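Local coordinates for probable TonB-dependent receptor (PDB 4K3F), which probably serves as the periplasmic methionine-binding lipoprotein of a transport system, holding selenomethionine in the cleft between its two lobes, at residues E16-N19 / V20-P23; N173-E177 / A178-P182. All blocks are in the same frame, centred on the assembly; numbering follows the deposited sequence.

How the contacts relate
Contact 1 (16-19 with 20-23) is the middle of helix 11-26, and contact 2 (173-177 with 178-182) is the end of helix 172-177 with the loop that follows it. Their centres lie 20 Å apart and their nearest atoms about 7 Å, so they do not touch. The two are nevertheless joined through the start of helix 11-26, where Val12 and Pro13 meet Leu176 and Asn173. Of the two, only contact 2 reaches the selenomethionine pocket, to which it supplies Asn173; in contact 1 the side chain of Ile17 stays about 9 Å from the ligand.

Contact 1: E16-N19 / V20-P23; sequences EILN and VVKP
The carbonyl oxygen of Leu18 receives two backbone N-H groups, both weakly: Lys22 N at 3.0 Å and Val21 N at 3.2 Å. Ile17 O is shared in the same way, taking Val21 N at 3.1 Å in the plane of its carbonyl, with an N-H...O angle of 141°, and Val20 N in a weaker bond. Val20 N also reaches back to Glu16 O, and this i to i+4 bond is the straighter of its two, at 148°. Pro23 has no N-H to give, its N has no bond to the preceding turn, and the helix kinks there; its ring carbon CD instead rests 3.3 Å from Asn19 O.

Between the two segments, the apolar side-chain contact is Leu18 with Val21. They lie side by side and point the same way, CD2 of the leucine 4.2 Å from CG2 of the valine. Val21 CG2 stands between its own backbone N and carbonyl carbon, with CG1 at chi1 -67°, and this rotation also sets CG2 against Leu18 O at 3.2 Å. Leu18 continues onto Val7, Ala9 and Ile34, and Val21 onto Leu32, so this pair covers strands 3-9 and 30-36. Val20 packs on Ile224 and Phe227 of helix 222-232, and Val21 also touches Ile224.

The polar ends leave the segment: Glu16 OE1 bonds to Tyr232 OH, and the extended Lys22 bonds weakly to Leu32 O. The helix is the crossover of a right-handed beta-alpha-beta unit, from strand 3-9 to strand 30-36. Its chemistry implies a turn in which the N-H groups of Val20 and Val21 are each shared between the carbonyls three and four residues back, and whose apolar side chains place it between sheet and helix.

Contact 2: N173-E177 / A178-P182; sequences NYALE and AKLNP. With MSE (selenomethionine), chain B.
Backbone bonds close the helix, and Ala175 O takes the shortest of them, 2.9 Å from Leu180 N. Lys179 N reaches Leu176 O at 3.1 Å, arriving above the carbonyl plane, 69° out of it. With Lys179 at positive phi (66°), these two bonds form a Schellman motif. One residue earlier, Ala178 N still makes the i to i+4 helical bond to Tyr174 O. Further on, Asn181 N-caps helix 182-185, its OD1 accepting from Lys184 N.

Apolar contacts pack the loop on the helix end. Leu180 lays CB 4.1 Å from Ala175 CB, and both residues touch Tyr88 of strand 86-88. Leu176 and Pro182 cross at about a right angle, with CD2 of the leucine 4.0 Å from CD of the proline.

At the start of the segment, Asn173 reaches the ligand and Tyr174 backs it. Asn173, with CG between its backbone N and carbonyl carbon (chi1 71°), directs OD1 to a weak hydrogen bond, 3.4 Å from the selenomethionine N; Tyr40 OH also bonds to this oxygen. Asn173 ND2 sits 3.4 Å above the centre of the Tyr174 ring, whose OH bonds to Thr38 O. The amide thus has a ring below its nitrogen and a hydroxyl at its oxygen, which would limit its rotation and is consistent with the oxygen being turned to the ligand's amino group.

Contact 1: E16-N19 / V20-P23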
loop_
_atom_site.group_PDB
_atom_site.type_symbol
_atom_site.label_atom_id
_atom_site.label_comp_id
_atom_site.label_asym_id
_atom_site.label_seq_id
_atom_site.Cartn_x
_atom_site.Cartn_y
_atom_site.Cartn_z
ATOM N N GLU A 16 -9.375 0.974 9.823
ATOM C CA GLU A 16 -10.308 2.079 10.075
ATOM C C GLU A 16 -11.495 1.948 9.100
ATOM O O GLU A 16 -12.645 2.051 9.493
ATOM C CB GLU A 16 -9.612 3.429 9.923
ATOM C CG GLU A 16 -8.450 3.627 10.890
ATOM C CD GLU A 16 -7.915 5.064 10.934
ATOM O OE1 GLU A 16 -7.837 5.728 9.894
ATOM O OE2 GLU A 16 -7.501 5.496 12.018
ATOM N N ILE A 17 -11.195 1.767 7.821
ATOM C CA ILE A 17 -12.246 1.565 6.823
ATOM C C ILE A 17 -13.157 0.410 7.198
ATOM O O ILE A 17 -14.391 0.513 7.130
ATOM C CB ILE A 17 -11.609 1.327 5.431
ATOM C CG1 ILE A 17 -10.971 2.629 4.927
ATOM C CG2 ILE A 17 -12.639 0.786 4.432
ATOM C CD1 ILE A 17 -10.031 2.440 3.737
ATOM N N LEU A 18 -12.546 -0.721 7.568
ATOM C CA LEU A 18 -13.309 -1.880 7.981
ATOM C C LEU A 18 -14.187 -1.642 9.218
ATOM O O LEU A 18 -15.334 -2.130 9.230
ATOM C CB LEU A 18 -12.398 -3.107 8.135
ATOM C CG LEU A 18 -11.753 -3.607 6.836
ATOM C CD1 LEU A 18 -10.744 -4.681 7.203
ATOM C CD2 LEU A 18 -12.740 -4.152 5.819
ATOM N N ASN A 19 -13.705 -0.865 10.200
ATOM C CA ASN A 19 -14.518 -0.539 11.383
ATOM C C ASN A 19 -15.809 0.251 11.001
ATOM O O ASN A 19 -16.863 0.063 11.594
ATOM C CB ASN A 19 -13.724 0.302 12.387
ATOM C CG ASN A 19 -12.658 -0.490 13.135
ATOM O OD1 ASN A 19 -12.845 -1.634 13.457
ATOM N ND2 ASN A 19 -11.561 0.183 13.471
ATOM N N VAL A 20 -15.686 1.092 9.980
ATOM C CA VAL A 20 -16.818 1.916 9.517
ATOM C C VAL A 20 -17.798 1.070 8.704
ATOM O O VAL A 20 -18.982 1.352 8.734
ATOM C CB VAL A 20 -16.267 3.140 8.754
ATOM C CG1 VAL A 20 -17.339 3.945 8.062
ATOM C CG2 VAL A 20 -15.488 4.006 9.746
ATOM N N VAL A 21 -17.305 0.029 8.002
ATOM C CA VAL A 21 -18.227 -0.821 7.203
ATOM C C VAL A 21 -18.897 -1.839 8.095
ATOM O O VAL A 21 -19.960 -2.347 7.735
ATOM C CB VAL A 21 -17.650 -1.585 5.965
ATOM C CG1 VAL A 21 -17.228 -0.657 4.872
ATOM C CG2 VAL A 21 -16.553 -2.544 6.315
ATOM N N LYS A 22 -18.293 -2.145 9.237
ATOM C CA LYS A 22 -18.762 -3.290 10.038
ATOM C C LYS A 22 -20.242 -3.207 10.413
ATOM O O LYS A 22 -20.964 -4.157 10.259
ATOM C CB LYS A 22 -17.864 -3.502 11.282
ATOM C CG LYS A 22 -18.379 -4.542 12.254
ATOM C CD LYS A 22 -17.274 -5.033 13.198
ATOM C CE LYS A 22 -17.885 -6.034 14.180
ATOM N NZ LYS A 22 -16.851 -6.741 14.976
ATOM N N PRO A 23 -20.731 -2.042 10.865
ATOM C CA PRO A 23 -22.187 -1.982 11.151
ATOM C C PRO A 23 -23.098 -2.193 9.954
ATOM O O PRO A 23 -24.158 -2.789 10.120
ATOM C CB PRO A 23 -22.372 -0.588 11.715
ATOM C CG PRO A 23 -21.041 -0.269 12.324
ATOM C CD PRO A 23 -20.023 -0.851 11.396
#

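Contact 2: N173-E177 / A178-P182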
loop_
_atom_site.group_PDB
_atom_site.type_symbol
_atom_site.label_atom_id
_atom_site.label_comp_id
_atom_site.label_asym_id
_atom_site.label_seq_id
_atom_site.Cartn_x
_atom_site.Cartn_y
_atom_site.Cartn_z
ATOM N N ASN A 173 0.300 3.879 4.086
ATOM C CA ASN A 173 -0.219 3.296 5.313
ATOM C C ASN A 173 0.730 3.482 6.483
ATOM O O ASN A 173 0.300 3.892 7.568
ATOM C CB ASN A 173 -0.614 1.829 5.160
ATOM C CG ASN A 173 0.570 0.904 5.014
ATOM O OD1 ASN A 173 1.236 0.862 3.980
ATOM N ND2 ASN A 173 0.853 0.164 6.066
ATOM N N TYR A 174 2.029 3.303 6.215
ATOM C CA TYR A 174 3.042 3.512 7.209
ATOM C C TYR A 174 3.314 5.009 7.459
ATOM O O TYR A 174 3.505 5.407 8.595
ATOM C CB TYR A 174 4.336 2.779 6.872
ATOM C CG TYR A 174 4.215 1.274 6.959
ATOM C CD1 TYR A 174 3.699 0.659 8.096
ATOM C CD2 TYR A 174 4.605 0.475 5.916
ATOM C CE1 TYR A 174 3.570 -0.703 8.201
ATOM C CE2 TYR A 174 4.513 -0.900 5.990
ATOM C CZ TYR A 174 3.958 -1.509 7.104
ATOM O OH TYR A 174 3.894 -2.877 7.179
ATOM N N ALA A 175 3.311 5.820 6.409
ATOM C CA ALA A 175 3.466 7.254 6.573
ATOM C C ALA A 175 2.389 7.884 7.487
ATOM O O ALA A 175 2.711 8.673 8.359
ATOM C CB ALA A 175 3.478 7.918 5.225
ATOM N N LEU A 176 1.128 7.509 7.269
ATOM C CA LEU A 176 0.001 8.021 8.033
ATOM C C LEU A 176 0.125 7.559 9.477
ATOM O O LEU A 176 -0.154 8.311 10.366
ATOM C CB LEU A 176 -1.309 7.540 7.429
ATOM C CG LEU A 176 -1.722 8.128 6.078
ATOM C CD1 LEU A 176 -2.970 7.445 5.544
ATOM C CD2 LEU A 176 -1.929 9.627 6.191
ATOM N N GLU A 177 0.556 6.323 9.746
ATOM C CA GLU A 177 0.752 5.931 11.172
ATOM C C GLU A 177 1.845 6.727 11.858
ATOM O O GLU A 177 1.817 6.940 13.075
ATOM C CB GLU A 177 1.070 4.448 11.314
ATOM C CG GLU A 177 -0.073 3.533 10.992
ATOM C CD GLU A 177 0.256 2.128 11.436
ATOM O OE1 GLU A 177 0.154 1.865 12.653
ATOM O OE2 GLU A 177 0.679 1.309 10.592
ATOM N N ALA A 178 2.823 7.152 11.077
ATOM C CA ALA A 178 3.923 7.970 11.562
ATOM C C ALA A 178 3.584 9.481 11.647
ATOM O O ALA A 178 4.468 10.277 11.932
ATOM C CB ALA A 178 5.144 7.767 10.663
ATOM N N LYS A 179 2.333 9.846 11.342
ATOM C CA LYS A 179 1.855 11.246 11.305
ATOM C C LYS A 179 2.504 12.079 10.218
ATOM O O LYS A 179 2.559 13.291 10.336
ATOM C CB LYS A 179 2.018 11.940 12.676
ATOM C CG LYS A 179 1.423 11.169 13.842
ATOM C CD LYS A 179 -0.004 10.730 13.543
ATOM C CE LYS A 179 -0.733 10.274 14.794
ATOM N NZ LYS A 179 -1.061 11.422 15.690
ATOM N N LEU A 180 2.939 11.455 9.129
ATOM C CA LEU A 180 3.367 12.220 7.961
ATOM C C LEU A 180 2.134 12.576 7.166
ATOM O O LEU A 180 1.129 11.865 7.196
ATOM C CB LEU A 180 4.408 11.450 7.132
ATOM C CG LEU A 180 5.669 11.033 7.887
ATOM C CD1 LEU A 180 6.512 10.024 7.118
ATOM C CD2 LEU A 180 6.508 12.263 8.203
ATOM N N ASN A 181 2.178 13.721 6.500
ATOM C CA ASN A 181 1.057 14.192 5.698
ATOM C C ASN A 181 1.531 14.202 4.251
ATOM O O ASN A 181 2.278 15.072 3.864
ATOM C CB ASN A 181 0.616 15.611 6.109
ATOM C CG ASN A 181 -0.627 16.077 5.355
ATOM O OD1 ASN A 181 -0.797 15.808 4.156
ATOM N ND2 ASN A 181 -1.513 16.759 6.061
ATOM N N PRO A 182 1.128 13.203 3.463
ATOM C CA PRO A 182 1.607 13.085 2.087
ATOM C C PRO A 182 1.328 14.319 1.233
ATOM O O PRO A 182 2.167 14.727 0.419
ATOM C CB PRO A 182 0.816 11.879 1.555
ATOM C CG PRO A 182 0.518 11.072 2.773
ATOM C CD PRO A 182 0.346 12.027 3.891
HETATM N N MSE B 300 -1.082 0.206 1.536
HETATM C CA MSE B 300 0.202 -0.073 0.831
HETATM C C MSE B 300 0.246 0.848 -0.382
HETATM O O MSE B 300 -0.765 0.993 -1.078
HETATM O OXT MSE B 300 1.293 1.436 -0.678
HETATM C CB MSE B 300 0.314 -1.546 0.403
HETATM C CG MSE B 300 1.623 -1.851 -0.284
HETATM SE SE MSE B 300 1.625 -3.695 -0.961
HETATM C CE MSE B 300 1.647 -4.638 0.675
#